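Local structure of SIR4-interacting protein SIF2 (Saccharomyces cerevisiae, 1R5M) at residues Ser296-Ile304 with Leu314-Leu323; Leu243-Val252 with Ser264-Trp274. The protein acts in transcriptional corepression as a subunit of the Set3 complex, interacts with SIR4 and antagonizes telomeric silencing in yeast. One frame throughout, in Å; residues are numbered along the deposited sequence.

Contact 1: residues Ser296-Ile304 with Leu314-Leu323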
loop_
_atom_site.group_PDB
_atom_site.type_symbol
_atom_site.label_atom_id
_atom_site.label_comp_id
_atom_site.label_asym_id
_atom_site.label_seq_id
_atom_site.Cartn_x
_atom_site.Cartn_y
_atom_site.Cartn_z
ATOM N N SER A 296 2.129 8.540 2.941
ATOM C CA SER A 296 3.226 7.862 3.619
ATOM C C SER A 296 4.001 8.796 4.524
ATOM O O SER A 296 3.979 10.018 4.361
ATOM C CB SER A 296 4.234 7.305 2.602
ATOM O OG SER A 296 3.670 6.340 1.741
ATOM N N TRP A 297 4.706 8.200 5.476
ATOM C CA TRP A 297 5.567 8.958 6.353
ATOM C C TRP A 297 6.840 9.218 5.565
ATOM O O TRP A 297 7.265 8.385 4.761
ATOM C CB TRP A 297 5.931 8.151 7.604
ATOM C CG TRP A 297 4.880 8.163 8.638
ATOM C CD1 TRP A 297 3.933 7.206 8.864
ATOM C CD2 TRP A 297 4.628 9.212 9.570
ATOM N NE1 TRP A 297 3.102 7.599 9.885
ATOM C CE2 TRP A 297 3.505 8.830 10.336
ATOM C CE3 TRP A 297 5.241 10.444 9.834
ATOM C CZ2 TRP A 297 2.980 9.637 11.350
ATOM C CZ3 TRP A 297 4.720 11.249 10.843
ATOM C CH2 TRP A 297 3.597 10.839 11.589
ATOM N N VAL A 298 7.427 10.387 5.781
ATOM C CA VAL A 298 8.689 10.747 5.149
ATOM C C VAL A 298 9.535 11.069 6.370
ATOM O O VAL A 298 9.534 12.194 6.873
ATOM C CB VAL A 298 8.553 11.986 4.247
ATOM C CG1 VAL A 298 9.911 12.356 3.671
ATOM C CG2 VAL A 298 7.563 11.700 3.119
ATOM N N GLY A 299 10.242 10.063 6.866
ATOM C CA GLY A 299 11.023 10.271 8.067
ATOM C C GLY A 299 10.044 10.349 9.225
ATOM O O GLY A 299 8.962 9.753 9.176
ATOM N N ASP A 300 10.398 11.108 10.255
ATOM C CA ASP A 300 9.552 11.235 11.433
ATOM C C ASP A 300 8.866 12.589 11.578
ATOM O O ASP A 300 7.991 12.743 12.428
ATOM C CB ASP A 300 10.388 10.984 12.690
ATOM C CG ASP A 300 10.997 9.599 12.722
ATOM O OD1 ASP A 300 12.030 9.425 13.407
ATOM O OD2 ASP A 300 10.447 8.682 12.074
ATOM N N ASP A 301 9.252 13.562 10.760
ATOM C CA ASP A 301 8.687 14.904 10.873
ATOM C C ASP A 301 7.859 15.367 9.683
ATOM O O ASP A 301 7.395 16.506 9.663
ATOM C CB ASP A 301 9.803 15.930 11.098
ATOM C CG ASP A 301 10.816 15.480 12.129
ATOM O OD1 ASP A 301 10.408 15.111 13.249
ATOM O OD2 ASP A 301 12.026 15.504 11.814
ATOM N N LYS A 302 7.674 14.500 8.695
ATOM C CA LYS A 302 6.907 14.873 7.513
ATOM C C LYS A 302 6.067 13.712 7.002
ATOM O O LYS A 302 6.343 12.554 7.303
ATOM C CB LYS A 302 7.851 15.307 6.381
ATOM C CG LYS A 302 8.832 16.416 6.734
ATOM C CD LYS A 302 9.740 16.727 5.547
ATOM C CE LYS A 302 10.835 17.712 5.926
ATOM N NZ LYS A 302 11.773 17.142 6.939
ATOM N N VAL A 303 5.030 14.043 6.238
ATOM C CA VAL A 303 4.180 13.043 5.605
ATOM C C VAL A 303 3.927 13.549 4.193
ATOM O O VAL A 303 3.999 14.751 3.932
ATOM C CB VAL A 303 2.826 12.830 6.337
ATOM C CG1 VAL A 303 3.072 12.180 7.691
ATOM C CG2 VAL A 303 2.086 14.143 6.501
ATOM N N ILE A 304 3.670 12.626 3.277
ATOM C CA ILE A 304 3.427 12.992 1.891
ATOM C C ILE A 304 2.160 12.294 1.430
ATOM O O ILE A 304 1.868 11.170 1.844
ATOM C CB ILE A 304 4.646 12.608 1.005
ATOM C CG1 ILE A 304 4.473 13.172 -0.406
ATOM C CG2 ILE A 304 4.826 11.094 0.972
ATOM C CD1 ILE A 304 5.750 13.116 -1.233
ATOM N N LEU A 314 3.701 17.530 0.276
ATOM C CA LEU A 314 4.607 17.175 1.367
ATOM C C LEU A 314 4.276 18.114 2.520
ATOM O O LEU A 314 4.289 19.341 2.358
ATOM C CB LEU A 314 6.064 17.358 0.929
ATOM C CG LEU A 314 7.136 17.042 1.975
ATOM C CD1 LEU A 314 7.135 15.551 2.292
ATOM C CD2 LEU A 314 8.496 17.467 1.442
ATOM N N TRP A 315 3.986 17.534 3.680
ATOM C CA TRP A 315 3.589 18.304 4.853
ATOM C C TRP A 315 4.598 18.232 5.992
ATOM O O TRP A 315 5.220 17.198 6.212
ATOM C CB TRP A 315 2.235 17.797 5.363
ATOM C CG TRP A 315 1.205 17.534 4.284
ATOM C CD1 TRP A 315 1.068 16.399 3.532
ATOM C CD2 TRP A 315 0.151 18.412 3.880
ATOM N NE1 TRP A 315 -0.018 16.515 2.688
ATOM C CE2 TRP A 315 -0.596 17.742 2.884
ATOM C CE3 TRP A 315 -0.238 19.702 4.265
ATOM C CZ2 TRP A 315 -1.711 18.320 2.270
ATOM C CZ3 TRP A 315 -1.344 20.275 3.653
ATOM C CH2 TRP A 315 -2.068 19.584 2.669
ATOM N N SER A 316 4.737 19.338 6.720
ATOM C CA SER A 316 5.654 19.420 7.853
ATOM C C SER A 316 4.906 19.374 9.181
ATOM O O SER A 316 4.019 20.192 9.430
ATOM C CB SER A 316 6.461 20.720 7.784
ATOM O OG SER A 316 7.141 20.972 9.007
ATOM N N LEU A 317 5.249 18.416 10.036
ATOM C CA LEU A 317 4.609 18.332 11.345
ATOM C C LEU A 317 5.194 19.397 12.273
ATOM O O LEU A 317 4.478 19.984 13.081
ATOM C CB LEU A 317 4.805 16.943 11.966
ATOM C CG LEU A 317 3.783 15.873 11.566
ATOM C CD1 LEU A 317 3.915 15.541 10.084
ATOM C CD2 LEU A 317 4.003 14.630 12.413
ATOM N N LYS A 318 6.492 19.656 12.139
ATOM C CA LYS A 318 7.160 20.641 12.984
ATOM C C LYS A 318 6.652 22.058 12.764
ATOM O O LYS A 318 6.579 22.843 13.707
ATOM C CB LYS A 318 8.675 20.590 12.758
ATOM C CG LYS A 318 9.306 19.300 13.266
ATOM C CD LYS A 318 10.738 19.125 12.796
ATOM C CE LYS A 318 11.687 20.113 13.441
ATOM N NZ LYS A 318 13.092 19.829 13.011
ATOM N N GLN A 319 6.290 22.381 11.525
ATOM C CA GLN A 319 5.805 23.720 11.205
ATOM C C GLN A 319 4.303 23.773 10.941
ATOM O O GLN A 319 3.751 24.851 10.697
ATOM C CB GLN A 319 6.544 24.271 9.980
ATOM C CG GLN A 319 8.056 24.317 10.119
ATOM C CD GLN A 319 8.507 24.984 11.402
ATOM O OE1 GLN A 319 8.052 26.077 11.741
ATOM N NE2 GLN A 319 9.412 24.330 12.121
ATOM N N ASN A 320 3.644 22.617 10.995
ATOM C CA ASN A 320 2.206 22.524 10.745
ATOM C C ASN A 320 1.830 23.262 9.465
ATOM O O ASN A 320 0.994 24.169 9.473
ATOM C CB ASN A 320 1.411 23.096 11.924
ATOM C CG ASN A 320 -0.086 23.069 11.681
ATOM O OD1 ASN A 320 -0.604 22.135 11.069
ATOM N ND2 ASN A 320 -0.789 24.091 12.160
ATOM N N THR A 321 2.435 22.862 8.355
ATOM C CA THR A 321 2.147 23.541 7.105
ATOM C C THR A 321 2.583 22.730 5.897
ATOM O O THR A 321 3.359 21.777 6.014
ATOM C CB THR A 321 2.867 24.911 7.076
ATOM O OG1 THR A 321 2.364 25.705 5.997
ATOM C CG2 THR A 321 4.368 24.720 6.902
ATOM N N LEU A 322 2.065 23.115 4.736
ATOM C CA LEU A 322 2.417 22.477 3.480
ATOM C C LEU A 322 3.840 22.931 3.175
ATOM O O LEU A 322 4.114 24.131 3.100
ATOM C CB LEU A 322 1.473 22.948 2.374
ATOM C CG LEU A 322 1.817 22.472 0.963
ATOM C CD1 LEU A 322 1.494 20.985 0.828
ATOM C CD2 LEU A 322 1.024 23.283 -0.049
ATOM N N LEU A 323 4.749 21.979 3.009
ATOM C CA LEU A 323 6.140 22.300 2.728
ATOM C C LEU A 323 6.422 22.436 1.234
ATOM O O LEU A 323 7.182 23.309 0.813
ATOM C CB LEU A 323 7.045 21.222 3.329
ATOM C CG LEU A 323 8.553 21.344 3.124
ATOM C CD1 LEU A 323 9.059 22.655 3.715
ATOM C CD2 LEU A 323 9.238 20.157 3.790
HETATM O O HOH W 1 8.730 18.876 9.769
#
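Val-303 and Trp-315 form an antiparallel hydrogen-bonded pair where the second and third strands of WD repeat 6, in one blade of the beta-propeller, run side by side. Trp-315 N donates to Val-303 O at 2.8 Å in a nearly straight bond (N-H...O 175°), whereas the return bond from Val-303 N to Trp-315 O is longer, 3.2 Å. Past the paired strands, Leu-317 N donates to Asp-301 O at 2.9 Å. That carbonyl has a second donor, a water 2.7 Å from Asp-301 O. The same water is 2.7 Å from Ser-316 OG, which also accepts from Gln-319 N at 3.0 Å, an ST motif. The chi1 of Ser-316, 167°, turns OG away from its own nitrogen and to the amide three residues on. Both indole nitrogens are satisfied outside these segments: Trp-297 NE1 by Glu-254 O, and Trp-315 NE1 by Ser-305 OG.

On the face with Val-303 and Trp-315, Val-303 CG1 lies over the Trp-297 ring, while Leu-317 CD2 meets that ring at its edge, 3.8 Å from CZ3, and Leu-317 CD1 packs against Val-303 CG1. An alanine in place of Leu-317 has neither methyl, and a gap would probably open between the Trp-297 ring edge and Val-303. On the other face, Leu-314 CD1 packs against Val-298 CG2 and Ile-304 CB, and CD and CE of Lys-302 rest on Leu-323 CD2. At the turn the opposite charges do not meet; instead Lys-318 CD lies 3.7 Å from Asp-301 CG.

Contact 2: residues Leu243-Val252 with Ser264-Trp274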
loop_
_atom_site.group_PDB
_atom_site.type_symbol
_atom_site.label_atom_id
_atom_site.label_comp_id
_atom_site.label_asym_id
_atom_site.label_seq_id
_atom_site.Cartn_x
_atom_site.Cartn_y
_atom_site.Cartn_z
ATOM N N LEU A 243 -10.764 7.198 17.516
ATOM C CA LEU A 243 -10.158 8.410 16.990
ATOM C C LEU A 243 -11.204 9.085 16.107
ATOM O O LEU A 243 -11.509 8.613 15.012
ATOM C CB LEU A 243 -8.907 8.047 16.187
ATOM C CG LEU A 243 -7.946 7.115 16.939
ATOM C CD1 LEU A 243 -6.721 6.830 16.082
ATOM C CD2 LEU A 243 -7.530 7.745 18.263
ATOM N N ILE A 244 -11.760 10.185 16.606
ATOM C CA ILE A 244 -12.801 10.915 15.891
ATOM C C ILE A 244 -12.277 12.192 15.249
ATOM O O ILE A 244 -11.584 12.979 15.890
ATOM C CB ILE A 244 -13.959 11.288 16.848
ATOM C CG1 ILE A 244 -14.486 10.033 17.552
ATOM C CG2 ILE A 244 -15.077 11.971 16.071
ATOM C CD1 ILE A 244 -15.029 8.975 16.614
ATOM N N GLY A 245 -12.619 12.390 13.981
ATOM C CA GLY A 245 -12.170 13.579 13.277
ATOM C C GLY A 245 -12.514 13.589 11.798
ATOM O O GLY A 245 -13.012 14.587 11.282
ATOM N N HIS A 246 -12.249 12.485 11.106
ATOM C CA HIS A 246 -12.547 12.409 9.677
ATOM C C HIS A 246 -14.044 12.409 9.385
ATOM O O HIS A 246 -14.845 11.956 10.207
ATOM C CB HIS A 246 -11.903 11.162 9.067
ATOM C CG HIS A 246 -10.423 11.277 8.883
ATOM N ND1 HIS A 246 -9.848 12.228 8.067
ATOM C CD2 HIS A 246 -9.400 10.548 9.391
ATOM C CE1 HIS A 246 -8.535 12.079 8.078
ATOM N NE2 HIS A 246 -8.237 11.066 8.873
ATOM N N HIS A 247 -14.413 12.917 8.212
ATOM C CA HIS A 247 -15.815 12.984 7.812
ATOM C C HIS A 247 -16.110 12.104 6.602
ATOM O O HIS A 247 -17.150 12.248 5.960
ATOM C CB HIS A 247 -16.211 14.426 7.479
ATOM C CG HIS A 247 -15.872 15.413 8.551
ATOM N ND1 HIS A 247 -14.577 15.794 8.828
ATOM C CD2 HIS A 247 -16.660 16.099 9.413
ATOM C CE1 HIS A 247 -14.582 16.674 9.815
ATOM N NE2 HIS A 247 -15.834 16.875 10.187
ATOM N N GLY A 248 -15.195 11.194 6.288
ATOM C CA GLY A 248 -15.398 10.316 5.152
ATOM C C GLY A 248 -14.618 9.026 5.314
ATOM O O GLY A 248 -13.842 8.900 6.260
ATOM N N PRO A 249 -14.801 8.050 4.411
ATOM C CA PRO A 249 -14.092 6.769 4.486
ATOM C C PRO A 249 -12.582 6.924 4.663
ATOM O O PRO A 249 -11.976 7.872 4.156
ATOM C CB PRO A 249 -14.460 6.100 3.168
ATOM C CG PRO A 249 -15.867 6.582 2.951
ATOM C CD PRO A 249 -15.753 8.053 3.283
ATOM N N ILE A 250 -11.985 5.982 5.386
ATOM C CA ILE A 250 -10.552 5.994 5.655
ATOM C C ILE A 250 -9.813 5.263 4.537
ATOM O O ILE A 250 -10.003 4.065 4.334
ATOM C CB ILE A 250 -10.254 5.318 7.012
ATOM C CG1 ILE A 250 -11.062 6.001 8.123
ATOM C CG2 ILE A 250 -8.768 5.387 7.314
ATOM C CD1 ILE A 250 -10.786 7.493 8.273
ATOM N N SER A 251 -8.964 5.992 3.821
ATOM C CA SER A 251 -8.222 5.435 2.694
ATOM C C SER A 251 -6.808 4.974 3.027
ATOM O O SER A 251 -6.245 4.134 2.323
ATOM C CB SER A 251 -8.157 6.470 1.568
ATOM O OG SER A 251 -7.545 7.667 2.023
ATOM N N VAL A 252 -6.237 5.520 4.095
ATOM C CA VAL A 252 -4.873 5.175 4.480
ATOM C C VAL A 252 -4.678 5.183 5.988
ATOM O O VAL A 252 -5.175 6.067 6.679
ATOM C CB VAL A 252 -3.851 6.197 3.909
ATOM C CG1 VAL A 252 -2.428 5.768 4.259
ATOM C CG2 VAL A 252 -4.027 6.341 2.400
ATOM N N SER A 264 -3.344 9.089 9.064
ATOM C CA SER A 264 -4.555 8.606 8.413
ATOM C C SER A 264 -4.911 9.547 7.267
ATOM O O SER A 264 -4.589 10.735 7.304
ATOM C CB SER A 264 -5.723 8.530 9.409
ATOM O OG SER A 264 -6.053 9.808 9.928
ATOM N N ALA A 265 -5.534 8.999 6.229
ATOM C CA ALA A 265 -5.974 9.799 5.089
ATOM C C ALA A 265 -7.424 9.412 4.864
ATOM O O ALA A 265 -7.828 8.284 5.167
ATOM C CB ALA A 265 -5.145 9.494 3.852
ATOM N N SER A 266 -8.209 10.335 4.324
ATOM C CA SER A 266 -9.624 10.070 4.117
ATOM C C SER A 266 -10.169 10.618 2.807
ATOM O O SER A 266 -9.543 11.460 2.158
ATOM C CB SER A 266 -10.413 10.672 5.284
ATOM O OG SER A 266 -11.808 10.671 5.035
ATOM N N ASP A 267 -11.339 10.119 2.422
ATOM C CA ASP A 267 -12.002 10.587 1.215
ATOM C C ASP A 267 -12.376 12.046 1.447
ATOM O O ASP A 267 -12.657 12.775 0.492
ATOM C CB ASP A 267 -13.282 9.790 0.944
ATOM C CG ASP A 267 -13.012 8.405 0.387
ATOM O OD1 ASP A 267 -11.833 8.037 0.212
ATOM O OD2 ASP A 267 -13.995 7.682 0.121
ATOM N N ASP A 268 -12.377 12.471 2.711
ATOM C CA ASP A 268 -12.730 13.850 3.039
ATOM C C ASP A 268 -11.665 14.855 2.619
ATOM O O ASP A 268 -11.802 16.054 2.867
ATOM C CB ASP A 268 -13.083 14.013 4.536
ATOM C CG ASP A 268 -11.880 13.888 5.477
ATOM O OD1 ASP A 268 -10.720 13.909 5.022
ATOM O OD2 ASP A 268 -12.120 13.790 6.702
ATOM N N GLY A 269 -10.615 14.359 1.969
ATOM C CA GLY A 269 -9.555 15.224 1.481
ATOM C C GLY A 269 -8.531 15.708 2.489
ATOM O O GLY A 269 -7.751 16.613 2.190
ATOM N N THR A 270 -8.512 15.108 3.673
ATOM C CA THR A 270 -7.557 15.530 4.688
ATOM C C THR A 270 -6.703 14.397 5.222
ATOM O O THR A 270 -7.030 13.217 5.072
ATOM C CB THR A 270 -8.249 16.144 5.922
ATOM O OG1 THR A 270 -8.950 15.116 6.639
ATOM C CG2 THR A 270 -9.228 17.233 5.509
ATOM N N LEU A 271 -5.595 14.790 5.835
ATOM C CA LEU A 271 -4.697 13.860 6.498
ATOM C C LEU A 271 -4.780 14.236 7.962
ATOM O O LEU A 271 -4.917 15.413 8.298
ATOM C CB LEU A 271 -3.246 14.060 6.071
ATOM C CG LEU A 271 -2.821 13.780 4.640
ATOM C CD1 LEU A 271 -1.313 13.961 4.546
ATOM C CD2 LEU A 271 -3.222 12.368 4.240
ATOM N N ARG A 272 -4.719 13.244 8.835
ATOM C CA ARG A 272 -4.704 13.519 10.261
ATOM C C ARG A 272 -3.554 12.727 10.872
ATOM O O ARG A 272 -3.177 11.663 10.369
ATOM C CB ARG A 272 -6.045 13.155 10.913
ATOM C CG ARG A 272 -7.112 14.245 10.732
ATOM C CD ARG A 272 -8.445 13.858 11.368
ATOM N NE ARG A 272 -9.498 14.846 11.112
ATOM C CZ ARG A 272 -9.742 15.912 11.870
ATOM N NH1 ARG A 272 -9.013 16.151 12.952
ATOM N NH2 ARG A 272 -10.728 16.741 11.548
ATOM N N ILE A 273 -2.972 13.282 11.929
ATOM C CA ILE A 273 -1.865 12.651 12.643
ATOM C C ILE A 273 -2.396 12.418 14.050
ATOM O O ILE A 273 -2.907 13.347 14.682
ATOM C CB ILE A 273 -0.627 13.581 12.717
ATOM C CG1 ILE A 273 -0.173 13.982 11.305
ATOM C CG2 ILE A 273 0.502 12.881 13.460
ATOM C CD1 ILE A 273 0.280 12.826 10.431
ATOM N N TRP A 274 -2.287 11.189 14.545
ATOM C CA TRP A 274 -2.808 10.869 15.872
ATOM C C TRP A 274 -1.751 10.414 16.860
ATOM O O TRP A 274 -0.897 9.580 16.541
ATOM C CB TRP A 274 -3.876 9.773 15.783
ATOM C CG TRP A 274 -4.887 9.975 14.705
ATOM C CD1 TRP A 274 -4.736 9.694 13.374
ATOM C CD2 TRP A 274 -6.213 10.493 14.860
ATOM N NE1 TRP A 274 -5.885 10.004 12.694
ATOM C CE2 TRP A 274 -6.809 10.496 13.578
ATOM C CE3 TRP A 274 -6.957 10.958 15.954
ATOM C CZ2 TRP A 274 -8.115 10.941 13.360
ATOM C CZ3 TRP A 274 -8.260 11.404 15.736
ATOM C CH2 TRP A 274 -8.825 11.390 14.446
#
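Ile-250 pairs with Ser-266 and Val-252 with Ala-265 where the axes of the short strand segments 250-252 and 264-266 approach to 4.5 Å, their directions 129° apart, with a classic beta bulge at which Ser-251 N, and more weakly Val-252 N, bond to Ala-265 O. The side chains complete the Asp-His-Ser-Trp tetrad familiar from WD40 repeats. The His-246 ring uses both nitrogens: ND1 donates to Asp-268 OD2 at 3.1 Å, meeting its syn side, and NE2 is 2.7 Å from Ser-264 OG. Both oxygens lie in the ring plane, so they fix its rotation. Trp-274 NE1 adds a nearly straight bond (172°) to Ser-264 OG, 2.8 Å long. Asp-268 is held in turn: OD2 takes a second bond from His-247 N at 2.9 Å, on its anti side, and OD1 accepts from Thr-270 N and OG1. The imidazole faces are packed by Ser-266 CB on one and by Arg-272 CD, 3.7 Å from the His-246 ring centroid, on the opposite one. The extended arginine chain brings its guanidinium face over Gly-245 CA, and NH1 bonds to Ser-281 OG. Leu-243 CB covers a face of Trp-274.

Leu-243 and strand 229-233 belong to the preceding blade, against which Trp-274 packs, while strand 292-298 of the next packs on Ala-265 and Leu-271, its Ile-292 O accepting from Ser-251 OG.

How the contacts relate
Contact 2, in WD repeat 5, and contact 1, in WD repeat 6, follow one another along the chain, with centres about 16 Å apart. They touch through a largely hydrophobic seam between successive blades: Leu-271 CD1 lies 3.4 Å from Trp-315 NE1 and 3.9 Å from Val-303 CG2, and Ile-273 CD1 lies 4.0 Å from Trp-297 CH2. Leu-271 and Ile-273 thus sit on the side of strand 271-274 that faces the next blade. The two repeats also echo each other, since Trp-315 bonds Ser-305 much as Trp-274 bonds Ser-264. Each contact pairs strands inside its own blade, and in contact 2 Leu-243 reaches Trp-274 from the blade before.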